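Local coordinates for protein alpha-toxin (Clostridium novyi, PDB 2VK9) that is a large clostridial toxin whose catalytic fragment combines an N-terminal helical domain with a glycosyltransferase domain of the GT-A fold class, at residues G107-Q112 / N228-A233; R130-K135 / G235-N240; E242-N247 / D268-A273. All coordinates share one frame; numbering follows the deposited sequence.

Interaction 1: residues G107-Q112 / N228-A233; sequences GPISDQ and NNKMIA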
loop_
_atom_site.group_PDB
_atom_site.type_symbol
_atom_site.label_atom_id
_atom_site.label_comp_id
_atom_site.label_asym_id
_atom_site.label_seq_id
_atom_site.Cartn_x
_atom_site.Cartn_y
_atom_site.Cartn_z
ATOM N N GLY A 107 -11.849 8.002 -12.375
ATOM C CA GLY A 107 -11.658 9.154 -13.248
ATOM C C GLY A 107 -10.938 8.804 -14.536
ATOM O O GLY A 107 -10.657 7.636 -14.796
ATOM N N PRO A 108 -10.641 9.815 -15.368
ATOM C CA PRO A 108 -9.966 9.534 -16.636
ATOM C C PRO A 108 -8.525 9.084 -16.412
ATOM O O PRO A 108 -7.845 9.588 -15.512
ATOM C CB PRO A 108 -9.986 10.884 -17.344
ATOM C CG PRO A 108 -10.032 11.886 -16.224
ATOM C CD PRO A 108 -10.901 11.255 -15.183
ATOM N N ILE A 109 -8.067 8.126 -17.209
ATOM C CA ILE A 109 -6.669 7.725 -17.150
ATOM C C ILE A 109 -5.853 8.755 -17.959
ATOM O O ILE A 109 -6.381 9.371 -18.893
ATOM C CB ILE A 109 -6.484 6.252 -17.614
ATOM C CG1 ILE A 109 -5.100 5.726 -17.238
ATOM C CG2 ILE A 109 -6.773 6.087 -19.100
ATOM C CD1 ILE A 109 -4.952 4.209 -17.385
ATOM N N SER A 110 -4.596 8.977 -17.572
ATOM C CA SER A 110 -3.747 9.934 -18.277
ATOM C C SER A 110 -3.087 9.256 -19.466
ATOM O O SER A 110 -3.054 8.024 -19.548
ATOM C CB SER A 110 -2.693 10.525 -17.348
ATOM O OG SER A 110 -1.643 9.610 -17.135
ATOM N N ASP A 111 -2.573 10.063 -20.389
ATOM C CA ASP A 111 -1.923 9.540 -21.582
ATOM C C ASP A 111 -0.546 8.964 -21.289
ATOM O O ASP A 111 -0.092 8.067 -21.992
ATOM C CB ASP A 111 -1.842 10.613 -22.671
ATOM C CG ASP A 111 -3.200 10.923 -23.297
ATOM O OD1 ASP A 111 -4.210 10.292 -22.897
ATOM O OD2 ASP A 111 -3.256 11.793 -24.198
ATOM N N GLN A 112 0.121 9.466 -20.252
ATOM C CA GLN A 112 1.391 8.882 -19.836
ATOM C C GLN A 112 1.186 7.449 -19.368
ATOM O O GLN A 112 1.976 6.568 -19.712
ATOM C CB GLN A 112 2.057 9.693 -18.728
ATOM C CG GLN A 112 2.707 10.977 -19.195
ATOM C CD GLN A 112 1.743 12.168 -19.194
ATOM O OE1 GLN A 112 0.510 12.017 -19.090
ATOM N NE2 GLN A 112 2.310 13.372 -19.313
ATOM N N ASN A 228 -15.270 6.438 -19.790
ATOM C CA ASN A 228 -15.497 5.041 -20.118
ATOM C C ASN A 228 -14.968 4.615 -21.491
ATOM O O ASN A 228 -14.357 3.548 -21.625
ATOM C CB ASN A 228 -16.970 4.659 -19.954
ATOM C CG ASN A 228 -17.163 3.162 -19.813
ATOM O OD1 ASN A 228 -16.369 2.476 -19.165
ATOM N ND2 ASN A 228 -18.201 2.642 -20.432
ATOM N N ASN A 229 -15.187 5.446 -22.503
ATOM C CA ASN A 229 -14.699 5.142 -23.850
ATOM C C ASN A 229 -13.186 4.982 -23.900
ATOM O O ASN A 229 -12.661 4.165 -24.664
ATOM C CB ASN A 229 -15.129 6.215 -24.853
ATOM C CG ASN A 229 -16.610 6.192 -25.144
ATOM O OD1 ASN A 229 -17.321 5.239 -24.817
ATOM N ND2 ASN A 229 -17.087 7.252 -25.762
ATOM N N LYS A 230 -12.485 5.763 -23.089
ATOM C CA LYS A 230 -11.055 5.660 -23.050
ATOM C C LYS A 230 -10.653 4.305 -22.468
ATOM O O LYS A 230 -9.782 3.633 -23.010
ATOM C CB LYS A 230 -10.455 6.824 -22.261
ATOM C CG LYS A 230 -8.985 7.018 -22.532
ATOM C CD LYS A 230 -8.416 8.206 -21.809
ATOM C CE LYS A 230 -7.008 8.460 -22.314
ATOM N NZ LYS A 230 -6.373 9.620 -21.661
ATOM N N MET A 231 -11.312 3.897 -21.385
ATOM C CA MET A 231 -11.057 2.604 -20.774
ATOM C C MET A 231 -11.399 1.438 -21.716
ATOM O O MET A 231 -10.647 0.461 -21.787
ATOM C CB MET A 231 -11.797 2.482 -19.445
ATOM C CG MET A 231 -11.524 3.609 -18.451
ATOM S SD MET A 231 -9.771 3.907 -18.099
ATOM C CE MET A 231 -9.364 2.551 -17.003
ATOM N N ILE A 232 -12.511 1.546 -22.445
ATOM C CA ILE A 232 -12.849 0.552 -23.481
ATOM C C ILE A 232 -11.760 0.433 -24.530
ATOM O O ILE A 232 -11.434 -0.665 -24.961
ATOM C CB ILE A 232 -14.195 0.837 -24.196
ATOM C CG1 ILE A 232 -15.373 0.539 -23.272
ATOM C CG2 ILE A 232 -14.352 -0.031 -25.428
ATOM C CD1 ILE A 232 -16.587 1.397 -23.560
ATOM N N ALA A 233 -11.194 1.567 -24.922
ATOM C CA ALA A 233 -10.191 1.620 -25.980
ATOM C C ALA A 233 -8.883 0.936 -25.608
ATOM O O ALA A 233 -8.172 0.451 -26.489
ATOM C CB ALA A 233 -9.929 3.052 -26.376
#
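The carboxylate of Asp-111 meets the ammonium of Lys-230 with OD1 approached almost down its own C-O bond, 2.6 Å from NZ, while the two side chains cross at about a right angle. The second flat group is the carbonyl of Ile-109, whose O accepts from Lys-230 NZ at 2.8 Å. That donor stands 35° out of the carbonyl plane, and the C=O...N angle is 143°. One ammonium therefore holds two oxygens, a charged one from Asp-111 in the first helical turn and a neutral backbone one from Ile-109 in the loop just before it.

Lys-230 gets there by reaching straight out from its helix: CG lies anti to the backbone N (chi1 -162°), and the chain stays extended as far as NZ. On the way it passes Ile-109 at about a right angle, its CD 3.8 Å from Ile-109 CG2. The same methyl also rests 3.8 Å from the SD of Met-231, whose chain is bent rather than extended.

Ser-110 is the N-cap of helix 111-123, so the lysine grips the residues that flank it. Leu-114, further along that helix, touches both Ile-109 and Lys-230. Ile-109 also rests on Leu-131 of strand 128-133, while Met-231 reaches Tyr-133 of the same strand; the contact thus joins the start of helix 111-123 to the last turns of helix 217-234 beside the sheet.

Interaction 2: residues R130-K135 / G235-N240; sequences RLFYDK and GATDIN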
loop_
_atom_site.group_PDB
_atom_site.type_symbol
_atom_site.label_atom_id
_atom_site.label_comp_id
_atom_site.label_asym_id
_atom_site.label_seq_id
_atom_site.Cartn_x
_atom_site.Cartn_y
_atom_site.Cartn_z
ATOM N N ARG A 130 -3.743 -7.230 -17.343
ATOM C CA ARG A 130 -5.061 -6.640 -17.194
ATOM C C ARG A 130 -4.955 -5.307 -16.504
ATOM O O ARG A 130 -4.067 -5.078 -15.691
ATOM C CB ARG A 130 -5.983 -7.539 -16.379
ATOM C CG ARG A 130 -6.479 -8.804 -17.051
ATOM C CD ARG A 130 -7.189 -9.642 -15.997
ATOM N NE ARG A 130 -7.416 -11.032 -16.378
ATOM C CZ ARG A 130 -6.525 -12.017 -16.257
ATOM N NH1 ARG A 130 -5.311 -11.792 -15.769
ATOM N NH2 ARG A 130 -6.853 -13.241 -16.632
ATOM N N LEU A 131 -5.883 -4.427 -16.852
ATOM C CA LEU A 131 -6.005 -3.121 -16.248
ATOM C C LEU A 131 -7.423 -3.029 -15.713
ATOM O O LEU A 131 -8.393 -3.142 -16.450
ATOM C CB LEU A 131 -5.715 -2.047 -17.291
ATOM C CG LEU A 131 -5.873 -0.549 -17.011
ATOM C CD1 LEU A 131 -5.292 -0.175 -15.675
ATOM C CD2 LEU A 131 -5.104 0.160 -18.086
ATOM N N PHE A 132 -7.537 -2.861 -14.406
ATOM C CA PHE A 132 -8.822 -2.944 -13.765
ATOM C C PHE A 132 -9.344 -1.562 -13.508
ATOM O O PHE A 132 -8.596 -0.683 -13.108
ATOM C CB PHE A 132 -8.701 -3.727 -12.463
ATOM C CG PHE A 132 -8.509 -5.198 -12.672
ATOM C CD1 PHE A 132 -7.235 -5.749 -12.695
ATOM C CD2 PHE A 132 -9.602 -6.032 -12.866
ATOM C CE1 PHE A 132 -7.056 -7.119 -12.900
ATOM C CE2 PHE A 132 -9.430 -7.401 -13.072
ATOM C CZ PHE A 132 -8.161 -7.945 -13.088
ATOM N N TYR A 133 -10.627 -1.365 -13.770
ATOM C CA TYR A 133 -11.274 -0.110 -13.463
ATOM C C TYR A 133 -12.714 -0.347 -13.029
ATOM O O TYR A 133 -13.235 -1.457 -13.147
ATOM C CB TYR A 133 -11.207 0.819 -14.663
ATOM C CG TYR A 133 -12.293 0.631 -15.701
ATOM C CD1 TYR A 133 -12.372 -0.535 -16.460
ATOM C CD2 TYR A 133 -13.220 1.647 -15.950
ATOM C CE1 TYR A 133 -13.343 -0.693 -17.429
ATOM C CE2 TYR A 133 -14.201 1.507 -16.920
ATOM C CZ TYR A 133 -14.260 0.329 -17.660
ATOM O OH TYR A 133 -15.238 0.175 -18.625
ATOM N N ASP A 134 -13.346 0.696 -12.513
ATOM C CA ASP A 134 -14.702 0.592 -12.035
ATOM C C ASP A 134 -15.612 1.475 -12.887
ATOM O O ASP A 134 -15.734 2.699 -12.668
ATOM C CB ASP A 134 -14.768 0.968 -10.559
ATOM C CG ASP A 134 -16.124 0.716 -9.957
ATOM O OD1 ASP A 134 -17.123 0.651 -10.702
ATOM O OD2 ASP A 134 -16.200 0.582 -8.722
ATOM N N LYS A 135 -16.243 0.823 -13.861
ATOM C CA LYS A 135 -17.133 1.454 -14.827
ATOM C C LYS A 135 -18.229 2.238 -14.126
ATOM O O LYS A 135 -18.670 3.283 -14.609
ATOM C CB LYS A 135 -17.756 0.375 -15.714
ATOM C CG LYS A 135 -18.603 0.887 -16.842
ATOM C CD LYS A 135 -19.351 -0.242 -17.507
ATOM C CE LYS A 135 -19.833 0.196 -18.882
ATOM N NZ LYS A 135 -21.059 -0.532 -19.322
ATOM N N GLY A 235 -8.855 -1.547 -23.420
ATOM C CA GLY A 235 -9.273 -2.911 -23.139
ATOM C C GLY A 235 -9.206 -3.187 -21.663
ATOM O O GLY A 235 -8.770 -4.249 -21.250
ATOM N N ALA A 236 -9.623 -2.207 -20.868
ATOM C CA ALA A 236 -9.665 -2.352 -19.424
ATOM C C ALA A 236 -10.764 -3.320 -19.038
ATOM O O ALA A 236 -11.777 -3.418 -19.725
ATOM C CB ALA A 236 -9.895 -1.025 -18.776
ATOM N N THR A 237 -10.557 -4.048 -17.950
ATOM C CA THR A 237 -11.585 -4.942 -17.468
ATOM C C THR A 237 -12.351 -4.247 -16.350
ATOM O O THR A 237 -11.760 -3.618 -15.474
ATOM C CB THR A 237 -11.016 -6.337 -17.041
ATOM O OG1 THR A 237 -10.265 -6.213 -15.841
ATOM C CG2 THR A 237 -10.081 -6.904 -18.100
ATOM N N ASP A 238 -13.671 -4.336 -16.407
ATOM C CA ASP A 238 -14.535 -3.741 -15.400
ATOM C C ASP A 238 -14.650 -4.686 -14.209
ATOM O O ASP A 238 -14.868 -5.885 -14.391
ATOM C CB ASP A 238 -15.908 -3.502 -16.015
ATOM C CG ASP A 238 -16.903 -2.894 -15.042
ATOM O OD1 ASP A 238 -16.494 -2.278 -14.030
ATOM O OD2 ASP A 238 -18.118 -3.023 -15.324
ATOM N N ILE A 239 -14.506 -4.148 -12.997
ATOM C CA ILE A 239 -14.533 -4.968 -11.776
ATOM C C ILE A 239 -15.944 -5.381 -11.347
ATOM O O ILE A 239 -16.121 -6.435 -10.744
ATOM C CB ILE A 239 -13.732 -4.335 -10.601
ATOM C CG1 ILE A 239 -14.281 -2.964 -10.197
ATOM C CG2 ILE A 239 -12.273 -4.196 -10.965
ATOM C CD1 ILE A 239 -15.093 -2.967 -8.944
ATOM N N ASN A 240 -16.940 -4.557 -11.675
ATOM C CA ASN A 240 -18.352 -4.851 -11.382
ATOM C C ASN A 240 -18.839 -6.165 -11.980
ATOM O O ASN A 240 -19.838 -6.733 -11.544
ATOM C CB ASN A 240 -19.247 -3.738 -11.922
ATOM C CG ASN A 240 -18.968 -2.410 -11.282
ATOM O OD1 ASN A 240 -18.229 -1.605 -11.828
ATOM N ND2 ASN A 240 -19.548 -2.172 -10.113
HETATM O O HOH W 1 -7.542 -5.395 -18.979
#
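Parallel beta pairing joins 237-238, an outermost strand of the central mixed sheet within this chain, to strand 128-133, with Phe-132 beside Thr-237 and Tyr-133 beside Asp-238. The ladder runs from Thr-237 N to Leu-131 O (2.8 Å), from Tyr-133 N to Thr-237 O (3.0 Å) and from Ile-239 N to Tyr-133 O (3.0 Å). Water 1 extends it at one end, accepting from Leu-131 N and donating to Gly-235 O.

The two strands are neighbours joined by a long helical excursion, a much enlarged beta-alpha-beta crossover in the Rossmann-like sheet of the GT-A fold. Helix 217-234 closes that excursion, and Gly-235 ends it in a Schellman motif.

On the Phe-132 face, ring atom CD2 lies 3.1 Å from Thr-237 OG1 and 3.8 Å from Ile-239 CG2. On the Tyr-133 face, CG sits between backbone N and carbonyl carbon (chi1 84°), and CD1 comes 3.4 Å from Ala-236 CB; the hydroxyl bonds to Asn-228.

Past the ladder, Lys-135 N donates to Asp-238 OD1 at 3.1 Å, from 55° above the carboxylate plane, and Asn-240 N adds a weak bond to the same oxygen. Asp-134 turns its OD2 to Tyr-253 OH.

Interaction 3: residues E242-N247 / D268-A273; sequences ENILTN and DILRIA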
loop_
_atom_site.group_PDB
_atom_site.type_symbol
_atom_site.label_atom_id
_atom_site.label_comp_id
_atom_site.label_asym_id
_atom_site.label_seq_id
_atom_site.Cartn_x
_atom_site.Cartn_y
_atom_site.Cartn_z
ATOM N N GLU A 242 -16.936 -8.956 -12.545
ATOM C CA GLU A 242 -16.187 -10.111 -12.052
ATOM C C GLU A 242 -16.414 -10.193 -10.547
ATOM O O GLU A 242 -16.694 -9.184 -9.904
ATOM C CB GLU A 242 -14.680 -9.952 -12.299
ATOM C CG GLU A 242 -14.279 -9.053 -13.457
ATOM C CD GLU A 242 -14.328 -9.769 -14.789
ATOM O OE1 GLU A 242 -13.572 -10.762 -14.948
ATOM O OE2 GLU A 242 -15.111 -9.338 -15.677
ATOM N N ASN A 243 -16.281 -11.376 -9.971
ATOM C CA ASN A 243 -16.360 -11.481 -8.526
ATOM C C ASN A 243 -15.007 -11.256 -7.904
ATOM O O ASN A 243 -14.324 -12.197 -7.505
ATOM C CB ASN A 243 -16.974 -12.804 -8.099
ATOM C CG ASN A 243 -18.459 -12.722 -8.051
ATOM O OD1 ASN A 243 -19.026 -12.238 -7.067
ATOM N ND2 ASN A 243 -19.117 -13.140 -9.136
ATOM N N ILE A 244 -14.608 -9.998 -7.847
ATOM C CA ILE A 244 -13.325 -9.675 -7.283
ATOM C C ILE A 244 -13.537 -9.210 -5.857
ATOM O O ILE A 244 -12.939 -9.759 -4.937
ATOM C CB ILE A 244 -12.586 -8.629 -8.124
ATOM C CG1 ILE A 244 -12.191 -9.231 -9.469
ATOM C CG2 ILE A 244 -11.346 -8.140 -7.401
ATOM C CD1 ILE A 244 -11.832 -8.206 -10.518
ATOM N N LEU A 245 -14.405 -8.216 -5.685
ATOM C CA LEU A 245 -14.711 -7.672 -4.369
ATOM C C LEU A 245 -15.901 -8.366 -3.738
ATOM O O LEU A 245 -16.980 -8.443 -4.333
ATOM C CB LEU A 245 -14.972 -6.170 -4.447
ATOM C CG LEU A 245 -13.747 -5.294 -4.659
ATOM C CD1 LEU A 245 -14.183 -3.927 -5.081
ATOM C CD2 LEU A 245 -12.875 -5.242 -3.403
ATOM N N THR A 246 -15.700 -8.853 -2.515
ATOM C CA THR A 246 -16.724 -9.600 -1.802
ATOM C C THR A 246 -16.732 -9.314 -0.296
ATOM O O THR A 246 -15.691 -9.027 0.304
ATOM C CB THR A 246 -16.566 -11.123 -2.061
ATOM O OG1 THR A 246 -17.831 -11.777 -1.882
ATOM C CG2 THR A 246 -15.482 -11.753 -1.142
ATOM N N ASN A 247 -17.921 -9.392 0.298
ATOM C CA ASN A 247 -18.074 -9.329 1.745
ATOM C C ASN A 247 -17.437 -8.084 2.347
ATOM O O ASN A 247 -17.788 -6.945 1.958
ATOM C CB ASN A 247 -17.502 -10.595 2.399
ATOM C CG ASN A 247 -18.177 -11.864 1.903
ATOM O OD1 ASN A 247 -19.410 -11.960 1.881
ATOM N ND2 ASN A 247 -17.372 -12.851 1.505
ATOM N N ASP A 268 -6.024 0.457 -2.794
ATOM C CA ASP A 268 -5.240 -0.372 -1.898
ATOM C C ASP A 268 -6.032 -1.609 -1.552
ATOM O O ASP A 268 -5.495 -2.706 -1.474
ATOM C CB ASP A 268 -4.921 0.377 -0.616
ATOM C CG ASP A 268 -3.703 1.290 -0.745
ATOM O OD1 ASP A 268 -2.999 1.233 -1.796
ATOM O OD2 ASP A 268 -3.453 2.062 0.225
ATOM N N ILE A 269 -7.324 -1.419 -1.337
ATOM C CA ILE A 269 -8.212 -2.538 -1.071
ATOM C C ILE A 269 -8.311 -3.443 -2.309
ATOM O O ILE A 269 -8.062 -4.649 -2.234
ATOM C CB ILE A 269 -9.588 -2.035 -0.568
ATOM C CG1 ILE A 269 -9.380 -1.195 0.691
ATOM C CG2 ILE A 269 -10.557 -3.192 -0.310
ATOM C CD1 ILE A 269 -10.566 -0.408 1.093
ATOM N N LEU A 270 -8.628 -2.838 -3.449
ATOM C CA LEU A 270 -8.862 -3.578 -4.676
ATOM C C LEU A 270 -7.650 -4.440 -5.046
ATOM O O LEU A 270 -7.796 -5.607 -5.418
ATOM C CB LEU A 270 -9.265 -2.617 -5.798
ATOM C CG LEU A 270 -9.760 -3.167 -7.135
ATOM C CD1 LEU A 270 -10.882 -4.171 -6.937
ATOM C CD2 LEU A 270 -10.218 -2.027 -8.025
ATOM N N ARG A 271 -6.466 -3.854 -4.916
ATOM C CA ARG A 271 -5.171 -4.520 -5.064
ATOM C C ARG A 271 -5.156 -5.917 -4.449
ATOM O O ARG A 271 -4.740 -6.906 -5.065
ATOM C CB ARG A 271 -4.193 -3.681 -4.275
ATOM C CG ARG A 271 -2.766 -3.721 -4.677
ATOM C CD ARG A 271 -2.082 -2.529 -4.027
ATOM N NE ARG A 271 -2.787 -1.311 -4.400
ATOM C CZ ARG A 271 -2.207 -0.145 -4.651
ATOM N NH1 ARG A 271 -0.881 -0.000 -4.571
ATOM N NH2 ARG A 271 -2.971 0.883 -4.989
ATOM N N ILE A 272 -5.597 -5.967 -3.197
ATOM C CA ILE A 272 -5.529 -7.156 -2.382
ATOM C C ILE A 272 -6.504 -8.196 -2.915
ATOM O O ILE A 272 -6.142 -9.367 -3.082
ATOM C CB ILE A 272 -5.782 -6.807 -0.910
ATOM C CG1 ILE A 272 -4.618 -5.965 -0.382
ATOM C CG2 ILE A 272 -5.934 -8.059 -0.074
ATOM C CD1 ILE A 272 -4.845 -5.400 1.016
ATOM N N ALA A 273 -7.726 -7.765 -3.203
ATOM C CA ALA A 273 -8.729 -8.639 -3.779
ATOM C C ALA A 273 -8.268 -9.200 -5.135
ATOM O O ALA A 273 -8.467 -10.383 -5.403
ATOM C CB ALA A 273 -10.070 -7.918 -3.893
#
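Leu-245 and Leu-270 cross at about a right angle, and the branched end of Leu-245 carries its side of the contact. Its CD1 lies 3.8 Å from Leu-270 CD1, while its other methyl, CD2, comes 3.9 Å from Ala-273 CB and makes a looser contact with Ile-269 CG2. The fork thus spreads over three residues of the helix. Leu-245 CG is anti to its carbonyl carbon (chi1 -74°), whereas Leu-270 CG is anti to its backbone N (chi1 -171°).

Ile-244 works beside it with a single branch. Its CG2 rests 3.7 Å from Ala-273 CB and 4.0 Å from Leu-270 CD1. The backbone of the loop comes in close as well, with Ile-244 O 3.6 Å from Ala-273 CB. Having only a methyl, Ala-273 lets the loop approach the helix there, and the two CA atoms, of Ile-244 and Ala-273, are 5.9 Å apart. The side chains that meet are all apolar. An inverse gamma turn centred on Asn-243 leads the chain into Ile-244.

The charged pair of the segment, Asp-268 and Arg-271, faces the far side of helix 263-278, where Arg-271 NH1 bonds to Asn-386 O. Leu-245 also packs against Lys-250 and Tyr-253 of helix 247-259, and Ile-269 against Tyr-252 of that helix and Tyr-409 of helix 396-422. Ile-244 continues along helix 263-278 to Ile-274 and Tyr-278, so the loop leaving strand 237-238 is packed against helix 263-278 before it enters helix 247-259.

Interaction 3 is the buried one, built from apolar side chains; interactions 1 and 2 are partly buried and mix polar bonds with packing. A lysine salt bridge and a bond to a backbone oxygen, with some packing, hold interaction 1 toward the surface, whereas main-chain bonding carries interaction 2 in the sheet. The first two are directly coupled: helix 217-234 runs into strand 237-238, and Met-231 O probably accepts from Ala-236 N. Interaction 2 meets interaction 3 through packing of hydrocarbon groups, with Phe-132 CE2 3.6 Å from Ile-244 CD1 and Ile-239 touching both Leu-245 and Leu-270. Interactions 1 and 3 stay about 10 Å apart at their nearest atoms, with the edge of the sheet linking them.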